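PDB 5IG2: short-chain dehydrogenase/reductase SDR from Burkholderia phymatum, which binds NAD and probably acts as an oxidoreductase on CH-OH groups of substrates with this dinucleotide as acceptor. Local coordinates for residues B[94-99]-B[247-252]; B[145-150]-B[251-256]. One frame throughout, in Å; residues are numbered along the deposited sequence.

Contact 1: residues B[94-99]-B[247-252]; sequences LLFNNA and TLTFEA. With NAD (nicotinamide-adenine-dinucleotide), chain F.
The rings of Phe96 and Phe250 meet obliquely between strand and helix, the strand residue reaching out from the sheet, while the Phe250 side chain leaves the helix beside the strand and brings its ring carbons to it. The two side chains cross at about a right angle, yet their ring planes are inclined by just 34°. With the ring centres 5.6 Å apart this is neither a stack nor an edge-to-face pair, and the contact falls on the far carbons, Phe96 CZ lying 3.7 Å from Phe250 CE1. Thr249, one residue earlier on the helix, approaches the same Phe96 ring differently: its methyl sits at the ring edge and in the ring plane, Thr249 CG2 being 3.9 Å from Phe96 CE2. The torsion of Thr249 (chi1 -64°) sets that methyl opposite the backbone N and leaves OG1 to bond Val245 O, one turn back along the helix. Here the parallel sheet of the Rossmann fold, as found throughout the short-chain dehydrogenases, receives helix 242-254 across strand 94-97, with the two segment axes 12.4 Å apart. Phe30 of helix 25-36 stacks on Phe96, and Phe12 meets Phe250, so aromatic packing continues beyond the pair. Leu94, in one of its two conformers, adds a less certain touch to the Phe250 ring through CD2. Beyond this apolar patch the strand gives way to the cofactor site: O3D of the nicotinamide ribose of NAD donates a 2.9 Å hydrogen bond to Asn98 O, while Ala99 CB packs 3.5 Å from N3A of the adenine.

Contact 2: residues B[145-150]-B[251-256]; sequences HIVNTA and EAIAER. With NAD (nicotinamide-adenine-dinucleotide), chain F.
Ile253 reaches the strand with both branches of its side chain, and from CB they part towards different residues. Ile253 CG2 comes obliquely to the His145 ring, 4.1 Å from His145 CD2. The longer branch runs to Val147 instead: CG1 passes close to Val147 CG2, and Ile253 CD1 comes to 3.8 Å from Val147 CG2. With CG1 anti to the carbonyl carbon (chi1 -61°) and the chain then extended (chi2 169°), the tip lies on the Val147 side while CG2 is left beside the histidine. Past Ile253 the helix closes in a Schellman motif, in which Arg256, at positive phi, bonds its N to Ile253 O at 2.8 Å. That turn sets Arg256 CA and CG each 4.2 Å from His145 CE1. The Arg256 guanidinium plane stands 73° from the imidazole, and one water joins the two groups, accepting from Arg256 NE at 2.8 Å and lying 3.1 Å from His145 ND1. Since NE2 is hydrogen-bonded to Ser192 OG on the neighbouring strand, both ring nitrogens of His145 have partners, which probably helps hold the ring's rotation; the arginine nearby would probably disfavour a positive charge on this buried imidazole.

Helix 242-254 serves both contacts, packing on two neighbouring strands of one parallel sheet: contact 1 uses strand 94-97 and contact 2 strand 144-149, with centres about 5 Å apart. The strands are joined directly, Leu95 O lying 2.7 Å from Val147 N, a probable hydrogen bond. The two also share packing, since the Ile253 side chain of contact 2 touches Phe96 on the strand of contact 1. Further along, the C-terminal ends of both strands and the loops after them lead to NAD, where Asn98 OD1 and Thr149 OG1 are 2.8 Å apart, probably hydrogen-bonded. There Thr149 CG2 lies 3.3 Å from O4D of NAD, and Ala150 O lies 3.3 Å from C6N of its nicotinamide.

Contact 1: residues B[94-99]-B[247-252]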
loop_
_atom_site.group_PDB
_atom_site.type_symbol
_atom_site.label_atom_id
_atom_site.label_comp_id
_atom_site.label_asym_id
_atom_site.label_seq_id
_atom_site.Cartn_x
_atom_site.Cartn_y
_atom_site.Cartn_z
ATOM N N LEU B 94 1.043 -45.287 34.757
ATOM C CA LEU B 94 2.244 -44.489 34.579
ATOM C C LEU B 94 2.273 -43.416 35.657
ATOM O O LEU B 94 1.292 -42.687 35.831
ATOM C CB LEU B 94 2.246 -43.867 33.180
ATOM C CG LEU B 94 3.526 -43.284 32.608
ATOM C CD1 LEU B 94 4.695 -44.233 32.816
ATOM C CD2 LEU B 94 3.307 -42.996 31.129
ATOM N N LEU B 95 3.387 -43.326 36.382
ATOM C CA LEU B 95 3.562 -42.311 37.413
ATOM C C LEU B 95 4.812 -41.512 37.100
ATOM O O LEU B 95 5.895 -42.089 36.956
ATOM C CB LEU B 95 3.677 -42.933 38.808
ATOM C CG LEU B 95 4.065 -41.949 39.924
ATOM C CD1 LEU B 95 2.959 -40.915 40.152
ATOM C CD2 LEU B 95 4.378 -42.680 41.223
ATOM N N PHE B 96 4.664 -40.193 37.005
ATOM C CA PHE B 96 5.793 -39.276 36.833
ATOM C C PHE B 96 5.982 -38.523 38.147
ATOM O O PHE B 96 5.226 -37.590 38.439
ATOM C CB PHE B 96 5.545 -38.289 35.689
ATOM C CG PHE B 96 5.514 -38.907 34.320
ATOM C CD1 PHE B 96 4.346 -39.432 33.805
ATOM C CD2 PHE B 96 6.647 -38.914 33.527
ATOM C CE1 PHE B 96 4.315 -39.983 32.536
ATOM C CE2 PHE B 96 6.622 -39.465 32.257
ATOM C CZ PHE B 96 5.453 -39.998 31.759
ATOM N N ASN B 97 6.984 -38.915 38.942
ATOM C CA ASN B 97 7.337 -38.164 40.157
ATOM C C ASN B 97 8.281 -37.050 39.720
ATOM O O ASN B 97 9.507 -37.197 39.719
ATOM C CB ASN B 97 7.980 -39.056 41.220
ATOM C CG ASN B 97 7.028 -40.117 41.774
ATOM O OD1 ASN B 97 5.937 -39.810 42.257
ATOM N ND2 ASN B 97 7.453 -41.374 41.716
ATOM N N ASN B 98 7.698 -35.922 39.344
ATOM C CA ASN B 98 8.386 -34.925 38.542
ATOM C C ASN B 98 8.461 -33.542 39.182
ATOM O O ASN B 98 9.400 -32.798 38.886
ATOM C CB ASN B 98 7.696 -34.835 37.164
ATOM C CG ASN B 98 8.144 -33.634 36.350
ATOM O OD1 ASN B 98 9.253 -33.608 35.797
ATOM N ND2 ASN B 98 7.277 -32.637 36.264
ATOM N N ALA B 99 7.515 -33.175 40.047
ATOM C CA ALA B 99 7.600 -31.897 40.749
ATOM C C ALA B 99 8.972 -31.724 41.381
ATOM O O ALA B 99 9.569 -32.678 41.888
ATOM C CB ALA B 99 6.518 -31.793 41.831
ATOM N N THR B 247 8.926 -36.073 24.523
ATOM C CA THR B 247 9.053 -37.036 23.435
ATOM C C THR B 247 10.099 -38.090 23.764
ATOM O O THR B 247 9.831 -39.293 23.665
ATOM C CB THR B 247 9.400 -36.325 22.130
ATOM O OG1 THR B 247 8.305 -35.483 21.746
ATOM C CG2 THR B 247 9.654 -37.341 21.035
ATOM N N LEU B 248 11.298 -37.658 24.177
ATOM C CA LEU B 248 12.358 -38.617 24.482
ATOM C C LEU B 248 11.993 -39.488 25.675
ATOM O O LEU B 248 12.330 -40.673 25.707
ATOM C CB LEU B 248 13.677 -37.886 24.744
ATOM C CG LEU B 248 14.234 -37.089 23.561
ATOM C CD1 LEU B 248 15.214 -36.043 24.075
ATOM C CD2 LEU B 248 14.898 -38.024 22.559
ATOM N N THR B 249 11.321 -38.920 26.673
ATOM C CA THR B 249 10.960 -39.708 27.850
ATOM C C THR B 249 9.986 -40.827 27.484
ATOM O O THR B 249 10.172 -41.983 27.881
ATOM C CB THR B 249 10.376 -38.787 28.923
ATOM O OG1 THR B 249 11.389 -37.865 29.334
ATOM C CG2 THR B 249 9.885 -39.576 30.140
ATOM N N PHE B 250 8.952 -40.511 26.698
ATOM C CA PHE B 250 8.002 -41.554 26.317
ATOM C C PHE B 250 8.651 -42.616 25.423
ATOM O O PHE B 250 8.321 -43.803 25.528
ATOM C CB PHE B 250 6.782 -40.927 25.643
ATOM C CG PHE B 250 5.714 -40.488 26.617
ATOM C CD1 PHE B 250 5.855 -39.310 27.339
ATOM C CD2 PHE B 250 4.581 -41.265 26.824
ATOM C CE1 PHE B 250 4.869 -38.902 28.230
ATOM C CE2 PHE B 250 3.594 -40.867 27.710
ATOM C CZ PHE B 250 3.743 -39.679 28.416
ATOM N N GLU B 251 9.570 -42.217 24.537
ATOM C CA GLU B 251 10.311 -43.218 23.774
ATOM C C GLU B 251 11.053 -44.174 24.703
ATOM O O GLU B 251 11.053 -45.393 24.481
ATOM C CB GLU B 251 11.286 -42.541 22.805
ATOM C CG GLU B 251 10.617 -41.890 21.618
ATOM C CD GLU B 251 11.565 -41.030 20.793
ATOM O OE1 GLU B 251 12.736 -40.859 21.195
ATOM O OE2 GLU B 251 11.129 -40.513 19.742
ATOM N N ALA B 252 11.683 -43.642 25.759
ATOM C CA ALA B 252 12.397 -44.507 26.695
ATOM C C ALA B 252 11.436 -45.433 27.434
ATOM O O ALA B 252 11.723 -46.625 27.606
ATOM C CB ALA B 252 13.201 -43.663 27.685
HETATM P PA NAD F . 8.637 -25.974 36.545
HETATM O O1A NAD F . 8.754 -24.921 37.577
HETATM O O2A NAD F . 8.219 -25.440 35.166
HETATM O O5B NAD F . 7.654 -27.158 36.953
HETATM C C5B NAD F . 7.738 -27.775 38.252
HETATM C C4B NAD F . 6.354 -27.752 38.839
HETATM O O4B NAD F . 6.375 -28.392 40.134
HETATM C C3B NAD F . 5.743 -26.355 39.047
HETATM O O3B NAD F . 4.489 -26.231 38.387
HETATM C C2B NAD F . 5.571 -26.257 40.571
HETATM O O2B NAD F . 4.402 -25.536 40.943
HETATM C C1B NAD F . 5.437 -27.725 40.949
HETATM N N9A NAD F . 5.730 -28.015 42.347
HETATM C C8A NAD F . 6.722 -27.472 43.122
HETATM N N7A NAD F . 6.673 -27.833 44.381
HETATM C C5A NAD F . 5.575 -28.678 44.439
HETATM C C6A NAD F . 4.979 -29.386 45.498
HETATM N N6A NAD F . 5.368 -29.282 46.771
HETATM N N1A NAD F . 3.920 -30.174 45.209
HETATM C C2A NAD F . 3.483 -30.227 43.945
HETATM N N3A NAD F . 3.947 -29.584 42.867
HETATM C C4A NAD F . 4.997 -28.816 43.186
HETATM O O3 NAD F . 10.024 -26.734 36.400
HETATM P PN NAD F . 10.444 -28.052 35.598
HETATM O O1N NAD F . 9.351 -28.459 34.679
HETATM O O2N NAD F . 11.793 -27.798 35.045
HETATM O O5D NAD F . 10.562 -29.067 36.818
HETATM C C5D NAD F . 10.219 -30.462 36.673
HETATM C C4D NAD F . 11.372 -31.286 37.192
HETATM O O4D NAD F . 12.490 -31.221 36.275
HETATM C C3D NAD F . 11.918 -30.870 38.564
HETATM O O3D NAD F . 12.139 -32.030 39.358
HETATM C C2D NAD F . 13.258 -30.220 38.214
HETATM O O2D NAD F . 14.166 -30.317 39.304
HETATM C C1D NAD F . 13.659 -31.090 37.033
HETATM N N1N NAD F . 14.775 -30.548 36.117
HETATM C C2N NAD F . 14.580 -29.379 35.480
HETATM C C3N NAD F . 15.547 -28.890 34.620
HETATM C C7N NAD F . 15.344 -27.684 33.758
HETATM O O7N NAD F . 16.333 -27.111 33.275
HETATM N N7N NAD F . 14.117 -27.204 33.637
HETATM C C4N NAD F . 16.704 -29.635 34.428
HETATM C C5N NAD F . 16.868 -30.843 35.084
HETATM C C6N NAD F . 15.889 -31.285 35.937
#

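Contact 2: residues B[145-150]-B[251-256]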
loop_
_atom_site.group_PDB
_atom_site.type_symbol
_atom_site.label_atom_id
_atom_site.label_comp_id
_atom_site.label_asym_id
_atom_site.label_seq_id
_atom_site.Cartn_x
_atom_site.Cartn_y
_atom_site.Cartn_z
ATOM N N HIS B 145 4.701 -48.458 35.083
ATOM C CA HIS B 145 6.033 -47.866 35.026
ATOM C C HIS B 145 6.046 -46.565 35.819
ATOM O O HIS B 145 5.111 -45.761 35.725
ATOM C CB HIS B 145 6.450 -47.615 33.566
ATOM C CG HIS B 145 7.926 -47.678 33.326
ATOM N ND1 HIS B 145 8.607 -48.867 33.179
ATOM C CD2 HIS B 145 8.849 -46.696 33.183
ATOM C CE1 HIS B 145 9.885 -48.617 32.962
ATOM N NE2 HIS B 145 10.060 -47.307 32.964
ATOM N N ILE B 146 7.119 -46.365 36.582
ATOM C CA ILE B 146 7.343 -45.165 37.382
ATOM C C ILE B 146 8.553 -44.424 36.825
ATOM O O ILE B 146 9.636 -45.009 36.687
ATOM C CB ILE B 146 7.573 -45.524 38.857
ATOM C CG1 ILE B 146 6.328 -46.216 39.432
ATOM C CG2 ILE B 146 8.028 -44.273 39.644
ATOM C CD1 ILE B 146 6.561 -46.863 40.775
ATOM N N VAL B 147 8.381 -43.137 36.526
ATOM C CA VAL B 147 9.466 -42.291 36.043
ATOM C C VAL B 147 9.727 -41.207 37.072
ATOM O O VAL B 147 8.823 -40.422 37.401
ATOM C CB VAL B 147 9.147 -41.658 34.687
ATOM C CG1 VAL B 147 10.301 -40.777 34.286
ATOM C CG2 VAL B 147 8.870 -42.737 33.641
ATOM N N ASN B 148 10.964 -41.148 37.560
ATOM C CA ASN B 148 11.399 -40.119 38.497
ATOM C C ASN B 148 12.284 -39.118 37.772
ATOM O O ASN B 148 13.257 -39.507 37.113
ATOM C CB ASN B 148 12.160 -40.737 39.676
ATOM C CG ASN B 148 11.287 -41.643 40.513
ATOM O OD1 ASN B 148 10.056 -41.504 40.523
ATOM N ND2 ASN B 148 11.913 -42.578 41.221
ATOM N N THR B 149 11.958 -37.831 37.897
ATOM C CA THR B 149 12.780 -36.781 37.301
ATOM C C THR B 149 13.905 -36.420 38.260
ATOM O O THR B 149 13.661 -35.855 39.331
ATOM C CB THR B 149 11.967 -35.535 36.973
ATOM O OG1 THR B 149 10.836 -35.895 36.174
ATOM C CG2 THR B 149 12.858 -34.543 36.208
ATOM N N ALA B 150 15.135 -36.753 37.884
ATOM C CA ALA B 150 16.280 -36.227 38.618
ATOM C C ALA B 150 16.795 -35.014 37.846
ATOM O O ALA B 150 16.081 -34.013 37.717
ATOM C CB ALA B 150 17.366 -37.299 38.806
ATOM N N GLU B 251 9.570 -42.217 24.537
ATOM C CA GLU B 251 10.311 -43.218 23.774
ATOM C C GLU B 251 11.053 -44.174 24.703
ATOM O O GLU B 251 11.053 -45.393 24.481
ATOM C CB GLU B 251 11.286 -42.541 22.805
ATOM C CG GLU B 251 10.617 -41.890 21.618
ATOM C CD GLU B 251 11.565 -41.030 20.793
ATOM O OE1 GLU B 251 12.736 -40.859 21.195
ATOM O OE2 GLU B 251 11.129 -40.513 19.742
ATOM N N ALA B 252 11.683 -43.642 25.759
ATOM C CA ALA B 252 12.397 -44.507 26.695
ATOM C C ALA B 252 11.436 -45.433 27.434
ATOM O O ALA B 252 11.723 -46.625 27.606
ATOM C CB ALA B 252 13.201 -43.663 27.685
ATOM N N ILE B 253 10.297 -44.901 27.892
ATOM C CA ILE B 253 9.299 -45.734 28.565
ATOM C C ILE B 253 8.858 -46.867 27.654
ATOM O O ILE B 253 8.732 -48.021 28.084
ATOM C CB ILE B 253 8.083 -44.897 29.003
ATOM C CG1 ILE B 253 8.472 -43.793 29.990
ATOM C CG2 ILE B 253 7.010 -45.801 29.591
ATOM C CD1 ILE B 253 7.330 -42.799 30.211
ATOM N N ALA B 254 8.608 -46.547 26.377
ATOM C CA ALA B 254 8.130 -47.544 25.428
ATOM C C ALA B 254 9.050 -48.759 25.386
ATOM O O ALA B 254 8.582 -49.899 25.310
ATOM C CB ALA B 254 8.006 -46.909 24.045
ATOM N N GLU B 255 10.362 -48.534 25.447
ATOM C CA GLU B 255 11.343 -49.610 25.440
ATOM C C GLU B 255 11.823 -49.960 26.844
ATOM O O GLU B 255 12.758 -50.761 26.993
ATOM C CB GLU B 255 12.521 -49.236 24.535
ATOM C CG GLU B 255 13.151 -47.901 24.848
ATOM C CD GLU B 255 14.202 -47.492 23.824
ATOM O OE1 GLU B 255 15.418 -47.598 24.128
ATOM O OE2 GLU B 255 13.802 -47.067 22.715
ATOM N N ARG B 256 11.195 -49.375 27.866
ATOM C CA ARG B 256 11.507 -49.633 29.273
ATOM C C ARG B 256 12.984 -49.421 29.568
ATOM O O ARG B 256 13.596 -50.154 30.344
ATOM C CB ARG B 256 11.051 -51.035 29.689
ATOM C CG ARG B 256 9.524 -51.188 29.669
ATOM C CD ARG B 256 9.096 -52.552 30.154
ATOM N NE ARG B 256 7.643 -52.721 30.141
ATOM C CZ ARG B 256 6.941 -53.092 29.067
ATOM N NH1 ARG B 256 7.554 -53.309 27.910
ATOM N NH2 ARG B 256 5.625 -53.239 29.143
HETATM P PA NAD F . 8.637 -25.974 36.545
HETATM O O1A NAD F . 8.754 -24.921 37.577
HETATM O O2A NAD F . 8.219 -25.440 35.166
HETATM O O5B NAD F . 7.654 -27.158 36.953
HETATM C C5B NAD F . 7.738 -27.775 38.252
HETATM C C4B NAD F . 6.354 -27.752 38.839
HETATM O O4B NAD F . 6.375 -28.392 40.134
HETATM C C3B NAD F . 5.743 -26.355 39.047
HETATM O O3B NAD F . 4.489 -26.231 38.387
HETATM C C2B NAD F . 5.571 -26.257 40.571
HETATM O O2B NAD F . 4.402 -25.536 40.943
HETATM C C1B NAD F . 5.437 -27.725 40.949
HETATM N N9A NAD F . 5.730 -28.015 42.347
HETATM C C8A NAD F . 6.722 -27.472 43.122
HETATM N N7A NAD F . 6.673 -27.833 44.381
HETATM C C5A NAD F . 5.575 -28.678 44.439
HETATM C C6A NAD F . 4.979 -29.386 45.498
HETATM N N6A NAD F . 5.368 -29.282 46.771
HETATM N N1A NAD F . 3.920 -30.174 45.209
HETATM C C2A NAD F . 3.483 -30.227 43.945
HETATM N N3A NAD F . 3.947 -29.584 42.867
HETATM C C4A NAD F . 4.997 -28.816 43.186
HETATM O O3 NAD F . 10.024 -26.734 36.400
HETATM P PN NAD F . 10.444 -28.052 35.598
HETATM O O1N NAD F . 9.351 -28.459 34.679
HETATM O O2N NAD F . 11.793 -27.798 35.045
HETATM O O5D NAD F . 10.562 -29.067 36.818
HETATM C C5D NAD F . 10.219 -30.462 36.673
HETATM C C4D NAD F . 11.372 -31.286 37.192
HETATM O O4D NAD F . 12.490 -31.221 36.275
HETATM C C3D NAD F . 11.918 -30.870 38.564
HETATM O O3D NAD F . 12.139 -32.030 39.358
HETATM C C2D NAD F . 13.258 -30.220 38.214
HETATM O O2D NAD F . 14.166 -30.317 39.304
HETATM C C1D NAD F . 13.659 -31.090 37.033
HETATM N N1N NAD F . 14.775 -30.548 36.117
HETATM C C2N NAD F . 14.580 -29.379 35.480
HETATM C C3N NAD F . 15.547 -28.890 34.620
HETATM C C7N NAD F . 15.344 -27.684 33.758
HETATM O O7N NAD F . 16.333 -27.111 33.275
HETATM N N7N NAD F . 14.117 -27.204 33.637
HETATM C C4N NAD F . 16.704 -29.635 34.428
HETATM C C5N NAD F . 16.868 -30.843 35.084
HETATM C C6N NAD F . 15.889 -31.285 35.937
HETATM O O HOH W 1 7.215 -51.582 32.637
#